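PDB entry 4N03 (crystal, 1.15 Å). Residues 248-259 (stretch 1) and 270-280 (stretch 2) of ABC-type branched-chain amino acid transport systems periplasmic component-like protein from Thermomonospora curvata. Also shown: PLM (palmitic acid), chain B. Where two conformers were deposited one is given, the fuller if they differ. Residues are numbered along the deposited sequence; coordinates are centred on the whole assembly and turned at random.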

# COMPACT_ATOMS: atom_id res chain seq x y z
N LYS A 248 12.65 3.89 -25.34
CA LYS A 248 11.79 2.72 -25.50
C LYS A 248 11.91 1.71 -24.36
O LYS A 248 11.23 0.69 -24.37
CB LYS A 248 12.05 2.01 -26.83
CG LYS A 248 11.88 2.91 -28.06
CD LYS A 248 10.47 3.51 -28.17
CE LYS A 248 10.30 4.47 -29.35
NZ LYS A 248 8.91 4.97 -29.28
N GLN A 249 12.69 2.03 -23.35
CA GLN A 249 12.87 1.12 -22.23
C GLN A 249 11.57 0.88 -21.50
O GLN A 249 10.80 1.83 -21.29
CB GLN A 249 13.87 1.72 -21.25
CG GLN A 249 15.30 1.89 -21.75
CD GLN A 249 15.60 3.21 -22.42
OE1 GLN A 249 14.70 3.85 -22.97
NE2 GLN A 249 16.84 3.65 -22.36
N PRO A 250 11.33 -0.32 -21.02
CA PRO A 250 10.16 -0.50 -20.16
C PRO A 250 10.32 0.26 -18.85
O PRO A 250 11.46 0.44 -18.35
CB PRO A 250 10.17 -2.01 -19.92
CG PRO A 250 11.60 -2.37 -19.94
CD PRO A 250 12.16 -1.52 -21.06
N ILE A 251 9.19 0.69 -18.29
CA ILE A 251 9.09 1.30 -16.99
C ILE A 251 8.39 0.38 -16.04
O ILE A 251 7.31 -0.13 -16.38
CB ILE A 251 8.39 2.68 -17.05
CG1 ILE A 251 9.17 3.65 -17.93
CG2 ILE A 251 8.24 3.25 -15.67
CD1 ILE A 251 8.39 4.88 -18.35
N LEU A 252 8.96 0.13 -14.87
CA LEU A 252 8.38 -0.69 -13.83
C LEU A 252 8.28 0.11 -12.57
O LEU A 252 9.30 0.57 -12.04
CB LEU A 252 9.24 -1.94 -13.60
CG LEU A 252 8.80 -2.87 -12.47
CD1 LEU A 252 7.47 -3.52 -12.81
CD2 LEU A 252 9.89 -3.86 -12.16
N GLY A 253 7.08 0.33 -12.06
CA GLY A 253 6.83 1.10 -10.88
C GLY A 253 6.44 0.29 -9.68
O GLY A 253 5.88 -0.79 -9.81
N SER A 254 6.70 0.86 -8.51
CA SER A 254 6.17 0.36 -7.28
C SER A 254 4.63 0.64 -7.26
O SER A 254 4.09 1.33 -8.10
CB SER A 254 6.86 0.99 -6.09
OG SER A 254 8.24 0.67 -6.03
N ASN A 255 3.98 0.10 -6.24
CA ASN A 255 2.53 -0.05 -6.31
C ASN A 255 1.73 1.23 -6.32
O ASN A 255 0.56 1.22 -6.72
CB ASN A 255 2.00 -1.02 -5.25
CG ASN A 255 2.17 -0.54 -3.82
OD1 ASN A 255 2.06 0.64 -3.56
ND2 ASN A 255 2.38 -1.48 -2.90
N SER A 256 2.32 2.35 -5.93
CA SER A 256 1.62 3.62 -5.82
C SER A 256 2.03 4.61 -6.88
O SER A 256 1.58 5.77 -6.85
CB SER A 256 1.80 4.24 -4.45
OG SER A 256 3.15 4.62 -4.25
N ALA A 257 2.82 4.20 -7.85
CA ALA A 257 3.36 5.09 -8.88
C ALA A 257 2.36 5.24 -10.06
O ALA A 257 2.76 5.15 -11.22
CB ALA A 257 4.73 4.61 -9.36
N TYR A 258 1.08 5.45 -9.76
CA TYR A 258 -0.00 5.50 -10.75
C TYR A 258 -1.29 5.83 -10.03
O TYR A 258 -1.54 5.37 -8.95
CB TYR A 258 -0.13 4.15 -11.46
CG TYR A 258 -1.30 4.11 -12.36
CD1 TYR A 258 -1.31 4.87 -13.52
CD2 TYR A 258 -2.40 3.31 -12.12
CE1 TYR A 258 -2.45 4.88 -14.35
CE2 TYR A 258 -3.50 3.30 -12.97
CZ TYR A 258 -3.50 4.08 -14.08
OH TYR A 258 -4.58 4.09 -14.95
N SER A 259 -2.13 6.63 -10.69
CA SER A 259 -3.54 6.82 -10.35
C SER A 259 -4.28 6.89 -11.67
O SER A 259 -3.78 7.40 -12.66
CB SER A 259 -3.71 8.15 -9.60
OG SER A 259 -3.42 9.24 -10.47
N ALA A 270 1.66 7.49 -22.62
CA ALA A 270 2.91 7.02 -21.99
C ALA A 270 2.67 6.12 -20.78
O ALA A 270 3.66 5.60 -20.23
CB ALA A 270 3.74 8.21 -21.57
N LEU A 271 1.41 5.87 -20.44
CA LEU A 271 1.08 5.00 -19.35
C LEU A 271 0.42 3.71 -19.80
O LEU A 271 0.52 2.69 -19.12
CB LEU A 271 0.20 5.71 -18.31
CG LEU A 271 0.90 6.91 -17.67
CD1 LEU A 271 -0.15 7.72 -16.94
CD2 LEU A 271 2.07 6.47 -16.77
N VAL A 272 -0.28 3.70 -20.96
CA VAL A 272 -1.05 2.52 -21.38
C VAL A 272 -0.30 1.57 -22.27
O VAL A 272 -0.82 0.53 -22.67
CB VAL A 272 -2.40 2.91 -22.00
CG1 VAL A 272 -3.28 3.65 -20.99
CG2 VAL A 272 -2.21 3.67 -23.29
N GLU A 273 0.96 1.90 -22.56
CA GLU A 273 1.91 0.94 -23.12
C GLU A 273 3.29 1.17 -22.52
O GLU A 273 3.65 2.30 -22.30
CB GLU A 273 2.02 1.01 -24.64
CG GLU A 273 2.51 2.29 -25.19
CD GLU A 273 2.77 2.25 -26.70
OE1 GLU A 273 3.42 1.31 -27.21
OE2 GLU A 273 2.38 3.21 -27.39
N GLY A 274 4.00 0.09 -22.26
CA GLY A 274 5.38 0.16 -21.79
C GLY A 274 5.57 0.52 -20.34
O GLY A 274 6.73 0.73 -19.95
N PHE A 275 4.51 0.53 -19.56
CA PHE A 275 4.51 0.97 -18.18
C PHE A 275 3.79 -0.07 -17.33
O PHE A 275 2.59 -0.37 -17.55
CB PHE A 275 3.83 2.34 -18.08
CG PHE A 275 3.86 2.96 -16.73
CD1 PHE A 275 2.93 2.61 -15.79
CD2 PHE A 275 4.78 3.92 -16.38
CE1 PHE A 275 2.90 3.16 -14.55
CE2 PHE A 275 4.76 4.47 -15.13
CZ PHE A 275 3.85 4.08 -14.19
N PHE A 276 4.53 -0.66 -16.40
CA PHE A 276 4.03 -1.74 -15.60
C PHE A 276 4.18 -1.41 -14.13
O PHE A 276 5.11 -0.68 -13.76
CB PHE A 276 4.80 -3.03 -15.96
CG PHE A 276 4.75 -3.35 -17.42
CD1 PHE A 276 3.61 -3.94 -17.94
CD2 PHE A 276 5.76 -3.03 -18.26
CE1 PHE A 276 3.50 -4.23 -19.28
CE2 PHE A 276 5.67 -3.28 -19.61
CZ PHE A 276 4.53 -3.89 -20.12
N ILE A 277 3.34 -1.97 -13.29
CA ILE A 277 3.34 -1.76 -11.86
C ILE A 277 3.39 -3.10 -11.15
O ILE A 277 2.61 -4.01 -11.43
CB ILE A 277 2.08 -0.99 -11.40
CG1 ILE A 277 2.01 0.42 -11.99
CG2 ILE A 277 1.97 -0.93 -9.88
CD1 ILE A 277 3.07 1.38 -11.44
N ALA A 278 4.35 -3.24 -10.23
CA ALA A 278 4.47 -4.41 -9.37
C ALA A 278 3.71 -4.13 -8.08
O ALA A 278 3.95 -3.14 -7.43
CB ALA A 278 5.91 -4.69 -9.06
N THR A 279 2.72 -4.98 -7.78
CA THR A 279 1.87 -4.75 -6.63
C THR A 279 1.30 -6.05 -6.12
O THR A 279 0.94 -6.92 -6.92
CB THR A 279 0.70 -3.81 -7.01
OG1 THR A 279 -0.14 -3.67 -5.86
CG2 THR A 279 -0.11 -4.29 -8.20
N ALA A 280 1.19 -6.20 -4.80
CA ALA A 280 0.53 -7.34 -4.21
C ALA A 280 -1.00 -7.27 -4.30
O ALA A 280 -1.66 -8.24 -4.01
CB ALA A 280 0.90 -7.47 -2.74
C1 PLM B . 5.05 5.00 0.96
O1 PLM B . 5.22 3.81 1.33
O2 PLM B . 5.41 6.01 1.60
C2 PLM B . 4.20 5.24 -0.27
C3 PLM B . 2.67 5.16 0.19
C4 PLM B . 1.70 5.17 -0.96
C5 PLM B . 0.28 5.16 -0.52
C6 PLM B . -0.82 5.05 -1.60
C7 PLM B . -1.19 3.60 -1.84
C8 PLM B . -2.12 3.34 -3.00
C9 PLM B . -2.73 1.95 -3.05
CA PLM B . -1.91 0.90 -3.84
CB PLM B . -2.52 -0.52 -3.53
CC PLM B . -1.42 -1.52 -3.06
CD PLM B . -1.94 -2.69 -2.26
CE PLM B . -0.91 -3.68 -1.74
CF PLM B . -1.43 -4.40 -0.48
CG PLM B . -2.28 -5.62 -0.76
O HOH W 1 2.53 -4.32 -3.19
O HOH W 2 5.52 -2.28 -5.28

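Two short strands, 251-253 and 275-279, lie side by side in parallel register, and four hydrogen bonds lace them together in the alternating pattern of a parallel ladder. Ile-251 N donates to Gly-274 O (3.0 Å), Phe-276 N to Ile-251 O (2.8 Å), Gly-253 N to Phe-276 O (2.8 Å) and Ala-278 N to Gly-253 O (2.9 Å), all with nearly straight N-H...O angles. Gly-274, at the entrance to the second strand, has a positive phi of 77°, a conformation that glycine adopts more readily than other residues.

The fit is most telling at Gly-253, which pairs with Ile-277. An ideal CB on Gly-253 would point to the face carrying Ile-251, Phe-275 and Ile-277, and would lie 2.8 Å from Ile-277 CD1, a clash. The absent side chain is thus a hollow, and the isoleucine, with both chi angles near -60°, brings its end nearer the first stretch and occupies it. Beyond the glycine, the Ser-254 to Ala-257 type I turn, closed by the bond from Ala-257 N to Ser-254 O (3.1 Å), brings more surface to the same methyl: Ile-277 CD1 lies 3.5 Å from Ser-254 O, 4.2 Å from Ala-257 CB and 4.2 Å from Tyr-258 CB. The methyl of Ala-257 adds a small apolar surface to the pocket around CD1.

On this face Ile-251 also packs against its bridge partner, with CG2 3.6 Å from Phe-275 CD2. The broad, flat phenylalanine ring reaches onward to the loop, where Phe-275 CZ meets Ala-257 O at 3.3 Å, the oxygen approaching the ring edge. That carbonyl is buried without a hydrogen-bonding partner. Tyr-258 CB sits 4.4 Å from Phe-275 CE1, and the tyrosine ring extends the apolar surface to Leu-271, whose CD1 lies at its edge, 4.5 Å from Tyr-258 CE1.

The opposite face is simpler. Leu-252 brings its end nearer the neighbouring strand, placing CD1 4.2 Å from Phe-276 CB and also 4.2 Å from Ala-278 CB. The leucine methyl thus touches both Phe-276 CB and the methyl of Ala-278.

Past the ladder, direct pairing gives way to water. Asn-255 N and Ala-278 O are 3.5 Å apart at a poor angle, but water 2 links them, donating to Ala-278 O (2.8 Å) and accepting a weak bond from Asn-255 N (3.0 Å). Water 1 accepts from Asn-255 ND2 (2.9 Å) and Ala-280 N (2.8 Å), so the amide suits this junction. The palmitic acid chain lies alongside, its CC atom 3.8 Å from both Asn-255 CG and Thr-279 OG1.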